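Local structure of serine protease inhibitor (Thermoanaerobacter tengcongensis, 2PEF) at residues 154-157 with 158-161. The protein probably inhibits serine proteases as a member of the serpin family, and is captured here in the latent state. Residues are numbered along the deposited sequence; the frame is centred on the assembly and turned at random.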
ATOM      1  N   PRO A 154      -3.888   2.085 -27.460  1.00 26.79           N
ATOM      2  CA  PRO A 154      -3.095   1.634 -28.617  1.00 26.47           C
ATOM      3  C   PRO A 154      -1.577   1.745 -28.433  1.00 25.93           C
ATOM      4  O   PRO A 154      -0.820   0.984 -29.064  1.00 26.09           O
ATOM      5  CB  PRO A 154      -3.560   2.563 -29.749  1.00 27.05           C
ATOM      6  CG  PRO A 154      -4.151   3.750 -29.060  1.00 26.75           C
ATOM      7  CD  PRO A 154      -4.776   3.208 -27.817  1.00 26.88           C
ATOM      8  N   GLU A 155      -1.146   2.677 -27.574  1.00 25.37           N
ATOM      9  CA  GLU A 155       0.277   2.916 -27.333  1.00 24.90           C
ATOM     10  C   GLU A 155       0.910   1.935 -26.340  1.00 24.37           C
ATOM     11  O   GLU A 155       2.137   1.818 -26.286  1.00 24.30           O
ATOM     12  CB  GLU A 155       0.498   4.357 -26.859  1.00 24.86           C
ATOM     13  N   ASP A 156       0.073   1.236 -25.573  1.00 23.60           N
ATOM     14  CA  ASP A 156       0.525   0.342 -24.497  1.00 22.52           C
ATOM     15  C   ASP A 156       1.280  -0.886 -24.993  1.00 21.75           C
ATOM     16  O   ASP A 156       0.821  -1.584 -25.901  1.00 21.93           O
ATOM     17  CB  ASP A 156      -0.663  -0.109 -23.640  1.00 23.35           C
ATOM     18  CG  ASP A 156      -1.327   1.040 -22.899  1.00 24.43           C
ATOM     19  OD1 ASP A 156      -0.733   2.134 -22.823  1.00 24.08           O
ATOM     20  OD2 ASP A 156      -2.445   0.838 -22.380  1.00 26.02           O
ATOM     21  N   VAL A 157       2.435  -1.149 -24.385  1.00 20.25           N
ATOM     22  CA  VAL A 157       3.237  -2.328 -24.730  1.00 19.39           C
ATOM     23  C   VAL A 157       3.678  -3.142 -23.511  1.00 18.96           C
ATOM     24  O   VAL A 157       3.999  -4.321 -23.641  1.00 18.18           O
ATOM     25  CB  VAL A 157       4.486  -1.984 -25.587  1.00 19.01           C
ATOM     26  CG1 VAL A 157       4.085  -1.549 -27.000  1.00 17.85           C
ATOM     27  CG2 VAL A 157       5.343  -0.932 -24.905  1.00 20.09           C
ATOM     28  N   MET A 158       3.710  -2.510 -22.340  1.00 19.40           N
ATOM     29  CA  MET A 158       4.076  -3.208 -21.108  1.00 19.20           C
ATOM     30  C   MET A 158       3.372  -2.663 -19.868  1.00 17.84           C
ATOM     31  O   MET A 158       3.283  -1.453 -19.675  1.00 17.45           O
ATOM     32  CB  MET A 158       5.597  -3.210 -20.885  1.00 19.25           C
ATOM     33  CG  MET A 158       6.018  -4.059 -19.679  1.00 20.08           C
ATOM     34  SD  MET A 158       7.641  -3.701 -18.988  1.00 24.35           S
ATOM     35  CE  MET A 158       8.630  -4.911 -19.854  1.00 23.75           C
ATOM     36  N   TYR A 159       2.871  -3.577 -19.040  1.00 14.75           N
ATOM     37  CA  TYR A 159       2.357  -3.230 -17.725  1.00 13.96           C
ATOM     38  C   TYR A 159       3.152  -3.984 -16.663  1.00 13.37           C
ATOM     39  O   TYR A 159       3.550  -5.133 -16.869  1.00 11.69           O
ATOM     40  CB  TYR A 159       0.885  -3.617 -17.581  1.00 13.68           C
ATOM     41  CG  TYR A 159      -0.087  -3.031 -18.582  1.00 12.33           C
ATOM     42  CD1 TYR A 159      -1.154  -3.792 -19.051  1.00 13.67           C
ATOM     43  CD2 TYR A 159       0.042  -1.720 -19.048  1.00 11.30           C
ATOM     44  CE1 TYR A 159      -2.066  -3.274 -19.957  1.00 12.09           C
ATOM     45  CE2 TYR A 159      -0.868  -1.191 -19.957  1.00  9.97           C
ATOM     46  CZ  TYR A 159      -1.920  -1.976 -20.404  1.00 12.16           C
ATOM     47  OH  TYR A 159      -2.823  -1.469 -21.301  1.00 15.31           O
ATOM     48  N   LEU A 160       3.361  -3.330 -15.525  1.00 12.88           N
ATOM     49  CA  LEU A 160       3.929  -3.971 -14.348  1.00 11.82           C
ATOM     50  C   LEU A 160       2.900  -3.829 -13.235  1.00 11.23           C
ATOM     51  O   LEU A 160       2.358  -2.746 -13.019  1.00 10.80           O
ATOM     52  CB  LEU A 160       5.260  -3.325 -13.947  1.00 11.23           C
ATOM     53  CG  LEU A 160       6.361  -3.276 -15.017  1.00 14.17           C
ATOM     54  CD1 LEU A 160       6.247  -2.017 -15.890  1.00 17.07           C
ATOM     55  CD2 LEU A 160       7.736  -3.339 -14.378  1.00 17.82           C
ATOM     56  N   ILE A 161       2.618  -4.929 -12.548  1.00 11.08           N
ATOM     57  CA  ILE A 161       1.555  -4.947 -11.547  1.00 11.09           C
ATOM     58  C   ILE A 161       2.002  -5.684 -10.297  1.00 10.90           C
ATOM     59  O   ILE A 161       2.567  -6.776 -10.378  1.00 11.57           O
ATOM     60  CB  ILE A 161       0.246  -5.605 -12.086  1.00 10.03           C
ATOM     61  CG1 ILE A 161      -0.214  -4.929 -13.385  1.00 10.77           C
ATOM     62  CG2 ILE A 161      -0.864  -5.537 -11.028  1.00 12.70           C
ATOM     63  CD1 ILE A 161      -1.300  -5.673 -14.136  1.00 10.71           C
TER
HETATM   64  O   HOH W   1       3.167   0.592 -22.046  1.00 35.99           O
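Y159 and D156 meet through one short hydrogen bond: the phenol OH of Y159 donates to OD2 of D156 at 2.6 Å. The carboxylate oxygen sits at the edge of the ring, in its plane, and is met on its anti side, 34° out of the carboxylate plane. The two flat groups are steeply turned, 73° apart. CG of Y159 stands beside the backbone N, anti to the carbonyl carbon (chi1 -57°), which lays the ring back along the chain and brings its OH to the carboxylate three residues earlier. The same OD2 also takes a hydrogen bond from the backbone N of D153, so the acid ties the loop just before it to the strand just after it.

Van der Waals contact backs the polar one, with CB of D156 lying 3.8 Å from CE2 of the Y159 ring. Further out, Y159 packs on F125, I133 of helix 127-140, I152 and I333.

A water molecule bridges the backbone where the loop becomes strand: it accepts from N of V157 at 3.0 Å and donates to O of M158 at 3.1 Å. Beyond this point the chain is in strand 158-169, a member of the serpin's large central beta-sheet (sheet A), with Y159 paired to W96 of strand 87-98 through the backbone.

A phenylalanine in place of Y159 would probably keep much of the ring packing but leave OD2 of D156 without its phenol donor, and the carboxylate freer to turn. In this buried setting, two donors on one oxygen are likely to stabilise the charge of D156, and through that single atom they link D153 to Y159.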